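Local structure of putative Glycosidase (Bacteroides thetaiotaomicron, 3R67) at residues S43-W46 with E47-D50; S151-L154 with Q155-E158; T215-I218 with N219-P222; K266-S269 with G270-D274. The protein is a putative glycosidase with a five-bladed beta-propeller fold, as in its relatives, whose precise role has not been established. All coordinates share one frame; numbering follows the deposited sequence. Where two conformers were deposited one is given.

Interaction 1: S43-W46 with E47-D50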
ATOM      1  N   SER A  43     -19.925 -10.019 -18.148  1.00 24.05           N
ATOM      2  CA  SER A  43     -19.114  -8.831 -18.435  1.00 22.36           C
ATOM      3  C   SER A  43     -19.282  -7.812 -17.345  1.00 27.22           C
ATOM      4  O   SER A  43     -20.392  -7.559 -16.856  1.00 26.54           O
ATOM      5  CB  SER A  43     -19.479  -8.222 -19.777  1.00 25.35           C
ATOM      6  OG  SER A  43     -19.200  -9.180 -20.781  1.00 37.93           O
ATOM      7  N   VAL A  44     -18.162  -7.249 -16.943  1.00 24.21           N
ATOM      8  CA  VAL A  44     -18.101  -6.301 -15.856  1.00 24.67           C
ATOM      9  C   VAL A  44     -17.264  -5.079 -16.269  1.00 27.78           C
ATOM     10  O   VAL A  44     -16.135  -5.210 -16.756  1.00 27.12           O
ATOM     11  CB  VAL A  44     -17.490  -7.031 -14.608  1.00 29.05           C
ATOM     12  CG1 VAL A  44     -17.174  -6.073 -13.475  1.00 28.44           C
ATOM     13  CG2 VAL A  44     -18.386  -8.163 -14.113  1.00 30.52           C
ATOM     14  N   ALA A  45     -17.829  -3.898 -16.052  1.00 24.35           N
ATOM     15  CA  ALA A  45     -17.155  -2.596 -16.141  1.00 22.89           C
ATOM     16  C   ALA A  45     -16.349  -2.447 -14.852  1.00 25.34           C
ATOM     17  O   ALA A  45     -16.762  -1.776 -13.900  1.00 26.26           O
ATOM     18  CB  ALA A  45     -18.184  -1.490 -16.344  1.00 24.14           C
ATOM     19  N   TRP A  46     -15.227  -3.178 -14.803  1.00 17.90           N
ATOM     20  CA  TRP A  46     -14.373  -3.469 -13.667  1.00 15.21           C
ATOM     21  C   TRP A  46     -13.678  -2.212 -13.056  1.00 17.95           C
ATOM     22  O   TRP A  46     -13.231  -2.309 -11.910  1.00 17.81           O
ATOM     23  CB  TRP A  46     -13.304  -4.491 -14.089  1.00 12.70           C
ATOM     24  CG  TRP A  46     -12.354  -3.974 -15.132  1.00 12.98           C
ATOM     25  CD1 TRP A  46     -12.538  -3.971 -16.482  1.00 16.02           C
ATOM     26  CD2 TRP A  46     -11.074  -3.366 -14.897  1.00 11.78           C
ATOM     27  NE1 TRP A  46     -11.454  -3.413 -17.107  1.00 14.62           N
ATOM     28  CE2 TRP A  46     -10.541  -3.022 -16.159  1.00 15.06           C
ATOM     29  CE3 TRP A  46     -10.320  -3.088 -13.735  1.00 11.90           C
ATOM     30  CZ2 TRP A  46      -9.268  -2.453 -16.303  1.00 12.95           C
ATOM     31  CZ3 TRP A  46      -9.072  -2.504 -13.880  1.00 12.36           C
ATOM     32  CH2 TRP A  46      -8.563  -2.180 -15.152  1.00 12.78           C
ATOM     33  N   GLU A  47     -13.604  -1.067 -13.757  1.00 12.97           N
ATOM     34  CA  GLU A  47     -12.975   0.148 -13.193  1.00 12.78           C
ATOM     35  C   GLU A  47     -13.894   1.369 -13.383  1.00 18.59           C
ATOM     36  O   GLU A  47     -13.414   2.490 -13.486  1.00 17.30           O
ATOM     37  CB  GLU A  47     -11.588   0.413 -13.840  1.00 13.11           C
ATOM     38  CG  GLU A  47     -11.604   0.529 -15.358  1.00 21.36           C
ATOM     39  CD  GLU A  47     -10.287   0.822 -16.053  1.00 31.20           C
ATOM     40  OE1 GLU A  47      -9.321   1.218 -15.363  1.00 13.90           O
ATOM     41  OE2 GLU A  47     -10.231   0.695 -17.297  1.00 20.86           O
ATOM     42  N   SER A  48     -15.208   1.148 -13.426  1.00 16.47           N
ATOM     43  CA  SER A  48     -16.166   2.197 -13.730  1.00 16.81           C
ATOM     44  C   SER A  48     -16.523   3.105 -12.549  1.00 21.60           C
ATOM     45  O   SER A  48     -16.993   4.219 -12.827  1.00 21.66           O
ATOM     46  CB  SER A  48     -17.463   1.586 -14.244  1.00 21.15           C
ATOM     47  OG  SER A  48     -18.023   0.711 -13.282  1.00 30.49           O
ATOM     48  N   SER A  49     -16.330   2.687 -11.267  1.00 17.27           N
ATOM     49  CA  SER A  49     -16.753   3.566 -10.179  0.50 17.82           C
ATOM     50  C   SER A  49     -15.576   4.311  -9.543  1.00 20.01           C
ATOM     51  O   SER A  49     -15.686   5.530  -9.363  1.00 19.61           O
ATOM     52  CB  SER A  49     -17.505   2.787  -9.101  0.50 23.70           C
ATOM     53  OG  SER A  49     -16.715   1.760  -8.529  0.50 36.79           O
ATOM     54  N   ASP A  50     -14.477   3.614  -9.179  1.00 15.32           N
ATOM     55  CA  ASP A  50     -13.321   4.244  -8.521  1.00 14.44           C
ATOM     56  C   ASP A  50     -12.028   3.494  -8.807  1.00 16.24           C
ATOM     57  O   ASP A  50     -12.052   2.271  -8.915  1.00 16.56           O
ATOM     58  CB  ASP A  50     -13.531   4.317  -6.975  1.00 16.31           C
ATOM     59  CG  ASP A  50     -14.697   5.199  -6.539  1.00 30.19           C
ATOM     60  OD1 ASP A  50     -14.588   6.440  -6.656  1.00 28.55           O
ATOM     61  OD2 ASP A  50     -15.757   4.645  -6.190  1.00 44.96           O
TER
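Glu47 lies alongside the indole of Trp46, both side chains pointing the same way from the two central residues of a type I beta turn that runs from Ala45 to Ser48. The turn follows strand 42-44 and precedes strand 50-59, the start of a four-stranded antiparallel sheet of this all-beta protein. The carboxylate of Glu47 is stacked almost flat on the indole, the two planes 13° apart. Its CG makes a CH-pi contact over the centre of the six-membered ring, 3.8 Å from Glu47 CG to the Trp46 ring centroid, and Glu47 CD follows, 3.4 Å from Trp46 CZ2. Both groups owe this to their first torsions, which put CG between the backbone N and the carbonyl carbon in each residue (chi1 65° for Trp46 and much the same for Glu47); beyond CG the glutamate runs out extended across the ring.

Both polar ends are tied to other parts of the same chain: Trp46 NE1 to the carbonyl O of Thr99, and the buried Glu47 carboxylate to Thr33, Tyr67 and, by a salt bridge, Arg97. These anchors fix the carboxylate's rotation over the indole. At the foot of the turn, Ala45 O takes a weak bond from Ser48 N (3.3 Å) and a shorter one from the same residue's hydroxyl. Ser48 OG stands 2.9 Å from Ala45 O, tilted 25° from the carbonyl plane.

Interaction 2: S151-L154 with Q155-E158; sequences SRDL and QIWE
Asp153 OD1 is gripped by two backbone amides in succession. Ile156 N reaches it at 2.9 Å in a nearly straight bond (175°) on the syn lone pair, while Gln155 N comes at 2.8 Å from above the carboxylate plane. The side chain turns back to meet them because its CG sits between the backbone N and the carbonyl carbon (chi1 59°). The other oxygen, Asp153 OD2, rests against Ile156 CG1.

Ser151 OG plays both parts: it donates to Ile156 O at 2.7 Å, from above the carbonyl plane, and accepts from the amides of Asp153 and Leu154. The first of these makes an ST turn, the second an ST motif, and both lie in the loop between antiparallel strands 144-151 and 158-162. Ser151 CB lies over one face of the Trp157 indole, 3.5 Å from the centroid of its six-membered ring. Trp157 NE1 gives a weak bond to Leu154 O (2.9 Å), and Leu154 CD2 packs alongside Trp157 CZ2. Phe103 meets the indole edge-to-face, and Leu154 reaches Tyr59 of strand 50-59. One water joins Arg152 N to Ile156 O; another gives a bond to Asp153 O and accepts one from Gln155 NE2, 3.1 Å from that nitrogen.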
ATOM      1  N   SER A 151       5.083 -12.778  -9.155  1.00 16.02           N
ATOM      2  CA  SER A 151       5.146 -12.695 -10.605  1.00 16.79           C
ATOM      3  C   SER A 151       6.523 -12.254 -11.067  1.00 21.16           C
ATOM      4  O   SER A 151       7.250 -11.604 -10.291  1.00 18.85           O
ATOM      5  CB  SER A 151       4.098 -11.701 -11.113  1.00 18.65           C
ATOM      6  OG  SER A 151       4.062 -11.630 -12.525  1.00 16.21           O
ATOM      7  N   ARG A 152       6.860 -12.568 -12.345  1.00 18.18           N
ATOM      8  CA  ARG A 152       8.113 -12.139 -12.962  0.50 18.44           C
ATOM      9  C   ARG A 152       7.853 -11.103 -14.062  1.00 22.09           C
ATOM     10  O   ARG A 152       8.792 -10.467 -14.542  1.00 20.99           O
ATOM     11  CB  ARG A 152       8.912 -13.318 -13.543  0.50 20.04           C
ATOM     12  CG  ARG A 152       9.560 -14.208 -12.501  0.50 29.14           C
ATOM     13  CD  ARG A 152      10.663 -15.056 -13.114  0.50 34.53           C
ATOM     14  NE  ARG A 152      11.735 -14.236 -13.694  0.50 32.57           N
ATOM     15  CZ  ARG A 152      12.774 -13.757 -13.014  0.50 28.78           C
ATOM     16  NH1 ARG A 152      12.897 -14.001 -11.717  0.50 12.61           N
ATOM     17  NH2 ARG A 152      13.691 -13.022 -13.627  0.50 14.56           N
ATOM     18  N   ASP A 153       6.573 -10.921 -14.468  1.00 19.80           N
ATOM     19  CA  ASP A 153       6.217  -9.985 -15.544  1.00 19.94           C
ATOM     20  C   ASP A 153       5.057  -9.028 -15.151  1.00 22.99           C
ATOM     21  O   ASP A 153       4.690  -8.180 -15.956  1.00 22.27           O
ATOM     22  CB  ASP A 153       5.822 -10.770 -16.830  1.00 22.35           C
ATOM     23  CG  ASP A 153       4.642 -11.739 -16.733  1.00 28.09           C
ATOM     24  OD1 ASP A 153       3.826 -11.610 -15.771  1.00 26.21           O
ATOM     25  OD2 ASP A 153       4.516 -12.602 -17.623  1.00 33.73           O
ATOM     26  N   LEU A 154       4.478  -9.189 -13.945  1.00 20.54           N
ATOM     27  CA  LEU A 154       3.383  -8.393 -13.358  1.00 20.47           C
ATOM     28  C   LEU A 154       2.026  -8.639 -14.066  1.00 23.55           C
ATOM     29  O   LEU A 154       1.042  -7.961 -13.744  1.00 22.15           O
ATOM     30  CB  LEU A 154       3.695  -6.882 -13.379  1.00 20.51           C
ATOM     31  CG  LEU A 154       4.961  -6.394 -12.679  1.00 24.48           C
ATOM     32  CD1 LEU A 154       5.165  -4.944 -12.971  1.00 24.31           C
ATOM     33  CD2 LEU A 154       4.878  -6.621 -11.193  1.00 25.15           C
ATOM     34  N   GLN A 155       1.969  -9.616 -14.991  1.00 21.87           N
ATOM     35  CA  GLN A 155       0.750 -10.031 -15.722  1.00 22.07           C
ATOM     36  C   GLN A 155       0.220 -11.348 -15.184  1.00 26.50           C
ATOM     37  O   GLN A 155      -0.972 -11.482 -14.912  1.00 26.50           O
ATOM     38  CB  GLN A 155       1.034 -10.196 -17.223  1.00 23.44           C
ATOM     39  CG  GLN A 155       1.647  -9.021 -17.938  1.00 38.42           C
ATOM     40  CD  GLN A 155       0.671  -8.029 -18.486  1.00 45.29           C
ATOM     41  OE1 GLN A 155      -0.373  -8.374 -19.054  1.00 41.27           O
ATOM     42  NE2 GLN A 155       1.154  -6.831 -18.665  1.00 40.50           N
ATOM     43  N   ILE A 156       1.131 -12.349 -15.092  1.00 23.35           N
ATOM     44  CA  ILE A 156       0.857 -13.707 -14.639  1.00 23.24           C
ATOM     45  C   ILE A 156       1.250 -13.795 -13.179  1.00 24.75           C
ATOM     46  O   ILE A 156       2.437 -13.748 -12.859  1.00 23.72           O
ATOM     47  CB  ILE A 156       1.578 -14.787 -15.515  1.00 27.28           C
ATOM     48  CG1 ILE A 156       1.401 -14.562 -17.051  1.00 28.48           C
ATOM     49  CG2 ILE A 156       1.192 -16.208 -15.101  1.00 28.27           C
ATOM     50  CD1 ILE A 156      -0.029 -14.525 -17.620  1.00 38.96           C
ATOM     51  N   TRP A 157       0.249 -13.912 -12.294  1.00 21.01           N
ATOM     52  CA  TRP A 157       0.468 -13.977 -10.851  1.00 20.94           C
ATOM     53  C   TRP A 157       0.148 -15.348 -10.261  1.00 26.53           C
ATOM     54  O   TRP A 157      -0.835 -15.990 -10.638  1.00 28.36           O
ATOM     55  CB  TRP A 157      -0.385 -12.928 -10.134  1.00 19.06           C
ATOM     56  CG  TRP A 157       0.033 -11.518 -10.431  1.00 18.66           C
ATOM     57  CD1 TRP A 157      -0.424 -10.723 -11.441  1.00 21.14           C
ATOM     58  CD2 TRP A 157       1.003 -10.738  -9.710  1.00 17.35           C
ATOM     59  NE1 TRP A 157       0.194  -9.493 -11.392  1.00 20.36           N
ATOM     60  CE2 TRP A 157       1.094  -9.484 -10.354  1.00 21.07           C
ATOM     61  CE3 TRP A 157       1.807 -10.977  -8.575  1.00 17.65           C
ATOM     62  CZ2 TRP A 157       1.974  -8.481  -9.917  1.00 19.60           C
ATOM     63  CZ3 TRP A 157       2.703 -10.002  -8.166  1.00 18.03           C
ATOM     64  CH2 TRP A 157       2.776  -8.764  -8.821  1.00 18.41           C
ATOM     65  N   GLU A 158       0.983 -15.780  -9.318  1.00 22.56           N
ATOM     66  CA  GLU A 158       0.799 -17.019  -8.557  1.00 23.26           C
ATOM     67  C   GLU A 158       0.336 -16.620  -7.164  1.00 23.38           C
ATOM     68  O   GLU A 158       1.032 -15.839  -6.512  1.00 19.67           O
ATOM     69  CB  GLU A 158       2.099 -17.850  -8.544  1.00 25.58           C
ATOM     70  CG  GLU A 158       1.949 -19.292  -9.006  1.00 43.39           C
ATOM     71  CD  GLU A 158       1.283 -20.249  -8.034  1.00 79.28           C
ATOM     72  OE1 GLU A 158       1.960 -20.686  -7.074  1.00 79.20           O
ATOM     73  OE2 GLU A 158       0.117 -20.634  -8.281  1.00 77.84           O
TER
HETATM   74  O   HOH W   1       5.312 -14.623 -13.762  1.00 17.65           O
HETATM   75  O   HOH W   2       4.179  -6.501 -17.857  1.00 14.72           O

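Interaction 3: T215-I218 with N219-P222; sequences TDLI and NWEP
Asp216 clasps Asn219 with both carboxylate oxygens. Asp216 OD1 receives Asn219 N at 2.8 Å, and Asp216 OD2 receives Asn219 ND2 at 2.9 Å; both bonds are close to straight (the second 168°) and both arrive on the syn side, somewhat out of the carboxylate plane. The acceptor OD2 lies within 5° of the amide plane of Asn219, although the carboxylate and amide planes themselves are well turned against each other. A third donor, Ile218 N, approaches Asp216 OD1 at 3.0 Å from above the plane, which closes an Asx turn. With CG placed between the backbone N and the carbonyl carbon (chi1 58°), the carboxylate is turned back toward these donors.

The turn joins strands 210-214 and 221-222, antiparallel neighbours in a large mixed sheet. A water bridges Thr215 N and Asn219 O, the latter also bonded to Ser214 OG, which takes the amides of Asp216 and Leu217 as well.

Further out, the indole of Trp220 presents its edge to Leu217 O through a weak NE1 bond of 2.9 Å, and Ile218 O lies near its CD1. Leu217 CD2 is 4.3 Å from Trp220 CZ2, a loose apolar contact. Ile218 packs on Val148 and Thr150 of strand 144-151, and Lys166 NZ holds Asn219 OD1. Three N-H groups meet the two Asp216 oxygens, two on OD1 and one on OD2, which would probably stabilise the ionised form.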
ATOM      1  N   THR A 215      11.620 -16.321   5.576  1.00 26.98           N
ATOM      2  CA  THR A 215      12.842 -16.845   4.966  1.00 27.68           C
ATOM      3  C   THR A 215      12.556 -17.194   3.493  1.00 31.12           C
ATOM      4  O   THR A 215      13.483 -17.540   2.752  1.00 32.82           O
ATOM      5  CB  THR A 215      13.400 -18.050   5.739  1.00 38.97           C
ATOM      6  OG1 THR A 215      12.436 -19.104   5.756  1.00 40.40           O
ATOM      7  CG2 THR A 215      13.842 -17.692   7.153  1.00 39.09           C
ATOM      8  N   ASP A 216      11.287 -17.094   3.060  1.00 25.78           N
ATOM      9  CA  ASP A 216      10.922 -17.487   1.699  1.00 25.22           C
ATOM     10  C   ASP A 216      10.014 -16.453   0.985  1.00 29.56           C
ATOM     11  O   ASP A 216       9.611 -16.731  -0.151  1.00 29.54           O
ATOM     12  CB  ASP A 216      10.206 -18.848   1.732  1.00 26.76           C
ATOM     13  CG  ASP A 216       8.947 -18.918   2.588  1.00 34.39           C
ATOM     14  OD1 ASP A 216       8.345 -17.853   2.860  1.00 33.95           O
ATOM     15  OD2 ASP A 216       8.532 -20.038   2.935  1.00 42.61           O
ATOM     16  N   LEU A 217       9.653 -15.312   1.656  1.00 24.85           N
ATOM     17  CA  LEU A 217       8.829 -14.199   1.132  1.00 23.42           C
ATOM     18  C   LEU A 217       7.330 -14.549   0.971  1.00 26.69           C
ATOM     19  O   LEU A 217       6.529 -13.662   0.641  1.00 23.31           O
ATOM     20  CB  LEU A 217       9.345 -13.723  -0.240  1.00 23.02           C
ATOM     21  CG  LEU A 217      10.739 -13.103  -0.259  1.00 28.30           C
ATOM     22  CD1 LEU A 217      11.299 -13.139  -1.616  1.00 28.13           C
ATOM     23  CD2 LEU A 217      10.736 -11.690   0.299  1.00 29.70           C
ATOM     24  N   ILE A 218       6.954 -15.803   1.245  1.00 25.26           N
ATOM     25  CA  ILE A 218       5.584 -16.298   1.104  1.00 25.91           C
ATOM     26  C   ILE A 218       4.953 -16.495   2.496  1.00 29.78           C
ATOM     27  O   ILE A 218       3.840 -16.024   2.735  1.00 28.46           O
ATOM     28  CB  ILE A 218       5.619 -17.620   0.276  1.00 30.74           C
ATOM     29  CG1 ILE A 218       6.217 -17.409  -1.147  1.00 31.28           C
ATOM     30  CG2 ILE A 218       4.281 -18.361   0.243  1.00 33.15           C
ATOM     31  CD1 ILE A 218       5.687 -16.344  -1.966  1.00 36.90           C
ATOM     32  N   ASN A 219       5.664 -17.199   3.396  1.00 27.65           N
ATOM     33  CA  ASN A 219       5.224 -17.514   4.750  1.00 27.74           C
ATOM     34  C   ASN A 219       5.856 -16.544   5.714  1.00 31.90           C
ATOM     35  O   ASN A 219       7.077 -16.550   5.886  1.00 33.78           O
ATOM     36  CB  ASN A 219       5.578 -18.956   5.090  1.00 25.42           C
ATOM     37  CG  ASN A 219       4.922 -19.942   4.155  1.00 41.41           C
ATOM     38  OD1 ASN A 219       3.702 -20.151   4.171  1.00 38.82           O
ATOM     39  ND2 ASN A 219       5.718 -20.564   3.307  1.00 28.25           N
ATOM     40  N   TRP A 220       5.022 -15.674   6.302  1.00 25.72           N
ATOM     41  CA  TRP A 220       5.440 -14.618   7.209  1.00 23.56           C
ATOM     42  C   TRP A 220       5.028 -14.951   8.625  1.00 28.81           C
ATOM     43  O   TRP A 220       3.957 -15.503   8.851  1.00 29.66           O
ATOM     44  CB  TRP A 220       4.853 -13.268   6.763  1.00 19.79           C
ATOM     45  CG  TRP A 220       5.429 -12.809   5.457  1.00 19.68           C
ATOM     46  CD1 TRP A 220       5.012 -13.160   4.202  1.00 22.45           C
ATOM     47  CD2 TRP A 220       6.579 -11.974   5.277  1.00 18.25           C
ATOM     48  NE1 TRP A 220       5.815 -12.572   3.255  1.00 20.74           N
ATOM     49  CE2 TRP A 220       6.801 -11.858   3.888  1.00 21.12           C
ATOM     50  CE3 TRP A 220       7.432 -11.290   6.160  1.00 18.95           C
ATOM     51  CZ2 TRP A 220       7.831 -11.076   3.359  1.00 19.09           C
ATOM     52  CZ3 TRP A 220       8.467 -10.535   5.633  1.00 19.36           C
ATOM     53  CH2 TRP A 220       8.657 -10.429   4.251  1.00 19.18           C
ATOM     54  N   GLU A 221       5.893 -14.604   9.578  1.00 25.44           N
ATOM     55  CA  GLU A 221       5.689 -14.884  10.987  1.00 26.64           C
ATOM     56  C   GLU A 221       5.623 -13.571  11.816  1.00 30.44           C
ATOM     57  O   GLU A 221       6.666 -12.947  12.032  1.00 30.32           O
ATOM     58  CB  GLU A 221       6.827 -15.790  11.488  1.00 29.31           C
ATOM     59  CG  GLU A 221       6.679 -16.228  12.927  1.00 40.28           C
ATOM     60  CD  GLU A 221       7.870 -16.998  13.448  1.00 60.44           C
ATOM     61  OE1 GLU A 221       8.893 -16.357  13.779  1.00 51.99           O
ATOM     62  OE2 GLU A 221       7.776 -18.241  13.547  1.00 63.84           O
ATOM     63  N   PRO A 222       4.417 -13.158  12.300  1.00 25.42           N
ATOM     64  CA  PRO A 222       4.329 -11.945  13.138  1.00 24.16           C
ATOM     65  C   PRO A 222       5.144 -12.070  14.421  1.00 28.96           C
ATOM     66  O   PRO A 222       5.123 -13.126  15.067  1.00 30.15           O
ATOM     67  CB  PRO A 222       2.830 -11.845  13.465  1.00 25.82           C
ATOM     68  CG  PRO A 222       2.144 -12.654  12.408  1.00 31.07           C
ATOM     69  CD  PRO A 222       3.087 -13.783  12.125  1.00 27.43           C
TER
HETATM   70  O   HOH W   3       9.216 -18.297   6.129  1.00 25.90           O

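Interaction 4: K266-S269 with G270-D274. With EDO (1,2-ethanediol), chain J.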
ATOM      1  N   LYS A 266      -4.728   8.033  10.285  1.00 13.02           N
ATOM      2  CA  LYS A 266      -6.125   8.480  10.262  1.00 12.26           C
ATOM      3  C   LYS A 266      -6.370   9.299  11.532  1.00 17.37           C
ATOM      4  O   LYS A 266      -6.021   8.881  12.623  1.00 17.16           O
ATOM      5  CB  LYS A 266      -7.126   7.324  10.108  1.00 12.78           C
ATOM      6  CG  LYS A 266      -8.566   7.800   9.999  1.00 14.78           C
ATOM      7  CD  LYS A 266      -9.542   6.650   9.986  1.00 17.06           C
ATOM      8  CE  LYS A 266     -10.961   7.118  10.100  1.00 22.76           C
ATOM      9  NZ  LYS A 266     -11.909   5.972  10.064  1.00 43.32           N
ATOM     10  N   ASN A 267      -6.946  10.476  11.377  1.00 16.31           N
ATOM     11  CA  ASN A 267      -7.196  11.385  12.476  1.00 16.81           C
ATOM     12  C   ASN A 267      -8.544  11.105  13.125  1.00 20.13           C
ATOM     13  O   ASN A 267      -9.538  10.963  12.415  1.00 19.50           O
ATOM     14  CB  ASN A 267      -7.146  12.827  11.954  1.00 16.59           C
ATOM     15  CG  ASN A 267      -7.081  13.883  13.019  1.00 25.72           C
ATOM     16  OD1 ASN A 267      -6.423  13.724  14.050  1.00 18.56           O
ATOM     17  ND2 ASN A 267      -7.661  15.039  12.731  1.00 16.91           N
ATOM     18  N   LYS A 268      -8.574  10.990  14.481  1.00 17.12           N
ATOM     19  CA  LYS A 268      -9.834  10.821  15.235  1.00 17.65           C
ATOM     20  C   LYS A 268     -10.664  12.084  15.196  1.00 23.87           C
ATOM     21  O   LYS A 268     -10.120  13.180  15.106  1.00 21.98           O
ATOM     22  CB  LYS A 268      -9.601  10.435  16.705  1.00 18.26           C
ATOM     23  CG  LYS A 268      -9.490   8.953  16.953  1.00 22.77           C
ATOM     24  CD  LYS A 268      -9.532   8.668  18.438  1.00 34.21           C
ATOM     25  CE  LYS A 268      -9.320   7.228  18.807  1.00 45.74           C
ATOM     26  NZ  LYS A 268      -9.129   7.090  20.280  1.00 59.96           N
ATOM     27  N   SER A 269     -11.977  11.930  15.295  1.00 26.77           N
ATOM     28  CA  SER A 269     -12.905  13.052  15.381  1.00 29.34           C
ATOM     29  C   SER A 269     -12.997  13.510  16.843  1.00 35.93           C
ATOM     30  O   SER A 269     -13.186  12.685  17.737  1.00 36.47           O
ATOM     31  CB  SER A 269     -14.270  12.672  14.813  1.00 34.46           C
ATOM     32  OG  SER A 269     -14.789  11.526  15.462  1.00 46.41           O
ATOM     33  N   GLY A 270     -12.786  14.807  17.061  1.00 33.88           N
ATOM     34  CA  GLY A 270     -12.809  15.453  18.371  1.00 34.60           C
ATOM     35  C   GLY A 270     -11.438  15.763  18.968  1.00 37.81           C
ATOM     36  O   GLY A 270     -10.409  15.851  18.260  1.00 37.18           O
ATOM     37  N   ALA A 271     -11.439  15.911  20.313  1.00 33.68           N
ATOM     38  CA  ALA A 271     -10.293  16.221  21.177  1.00 33.15           C
ATOM     39  C   ALA A 271      -9.257  15.074  21.218  1.00 35.11           C
ATOM     40  O   ALA A 271      -8.095  15.307  21.571  1.00 35.60           O
ATOM     41  CB  ALA A 271     -10.792  16.502  22.582  1.00 35.31           C
ATOM     42  N   GLU A 272      -9.677  13.851  20.852  1.00 29.67           N
ATOM     43  CA  GLU A 272      -8.799  12.692  20.806  1.00 28.39           C
ATOM     44  C   GLU A 272      -7.874  12.757  19.582  1.00 29.00           C
ATOM     45  O   GLU A 272      -6.850  12.091  19.571  1.00 28.28           O
ATOM     46  CB  GLU A 272      -9.590  11.386  20.814  1.00 30.52           C
ATOM     47  CG  GLU A 272     -10.255  11.103  22.155  1.00 47.50           C
ATOM     48  CD  GLU A 272     -10.665   9.655  22.330  1.00 82.54           C
ATOM     49  OE1 GLU A 272     -11.663   9.257  21.691  1.00 90.64           O
ATOM     50  OE2 GLU A 272      -9.947   8.904  23.032  1.00 76.11           O
ATOM     51  N   GLY A 273      -8.214  13.577  18.589  1.00 24.62           N
ATOM     52  CA  GLY A 273      -7.406  13.778  17.383  1.00 22.51           C
ATOM     53  C   GLY A 273      -6.778  15.152  17.360  1.00 23.61           C
ATOM     54  O   GLY A 273      -6.897  15.904  18.336  1.00 22.99           O
ATOM     55  N   ASP A 274      -6.083  15.470  16.247  1.00 18.35           N
ATOM     56  CA  ASP A 274      -5.444  16.774  16.047  1.00 17.98           C
ATOM     57  C   ASP A 274      -6.413  17.648  15.235  1.00 22.60           C
ATOM     58  O   ASP A 274      -6.638  17.376  14.055  1.00 20.98           O
ATOM     59  CB  ASP A 274      -4.057  16.631  15.363  1.00 17.80           C
ATOM     60  CG  ASP A 274      -3.221  17.901  15.343  1.00 24.69           C
ATOM     61  OD1 ASP A 274      -3.792  18.998  15.532  1.00 26.17           O
ATOM     62  OD2 ASP A 274      -1.990  17.802  15.146  1.00 28.30           O
TER
HETATM   63  C1  EDO J 389     -10.276  16.687  14.313  1.00 33.78           C
HETATM   64  O1  EDO J 389      -9.884  15.895  15.461  1.00 32.27           O
HETATM   65  C2  EDO J 389     -11.426  17.602  14.736  1.00 33.54           C
HETATM   66  O2  EDO J 389     -12.107  18.242  13.645  1.00 33.52           O
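The side-chain amide of Asn267 pairs with the backbone of Asp274, accepting with one end and donating with the other. The pairing closes off the 267-274 part of the loop between strands 258-266 and 282-289, whose far end is a type I beta turn from Gly270 to Gly273. At the amide oxygen, Asn267 OD1 receives Asp274 N at 2.8 Å, the donor in the carbonyl plane and on a lone pair. At its nitrogen, Asn267 ND2 gives to Asp274 O at 2.9 Å, but here the donor stands above the acceptor's carbonyl plane and the partner is tilted 22° from the amide plane. With CG anti to the backbone N (chi1 -167°), the amide reaches across to the returning chain. Weak bonds from Ser243 OG and to Thr278 O give the amide further partners.

Gly273 N to Gly270 O closes the turn. Gly273 CA makes a CA-H...O contact with Lys268 O (157° at H) and lies against Asn267 OD1, where the lack of a side chain lets the two arms of the loop come together; a CB would clash with both oxygens. A CB on Gly270 would run into Ser269 O.

Lys268 runs out extended and Glu272 crosses it, Lys268 CD lying 3.6 Å from Glu272 CB. Their ends form a salt bridge, 3.4 Å between Lys268 NZ and Glu272 OE2, though as a hydrogen bond it is weak. A 1,2-ethanediol, probably from the crystallisation liquor, sits against the loop: its O1 lies 2.7 Å from Lys268 O and 2.8 Å from Gly270 O.

In the fold
All four contacts are local turns in loops of one all-beta chain, and they follow one another in sequence without touching. Interactions 2 and 3 lie nearest, with centres 19 Å apart and nearest atoms about 7 Å apart; in both, an aspartate oxygen takes two backbone amides and a tryptophan NE1 bonds weakly to the carbonyl three residues before. Strand 144-151 runs into interaction 2 and also receives Ile218 and Trp220 of interaction 3. Interaction 1 sits 22 Å from interaction 2 between centres. Interaction 4 stands apart, its centre 41 Å from that of interaction 2, on the opposite side of the chain's centre. Ethanediol molecules lie at 266-274 and near Gln155.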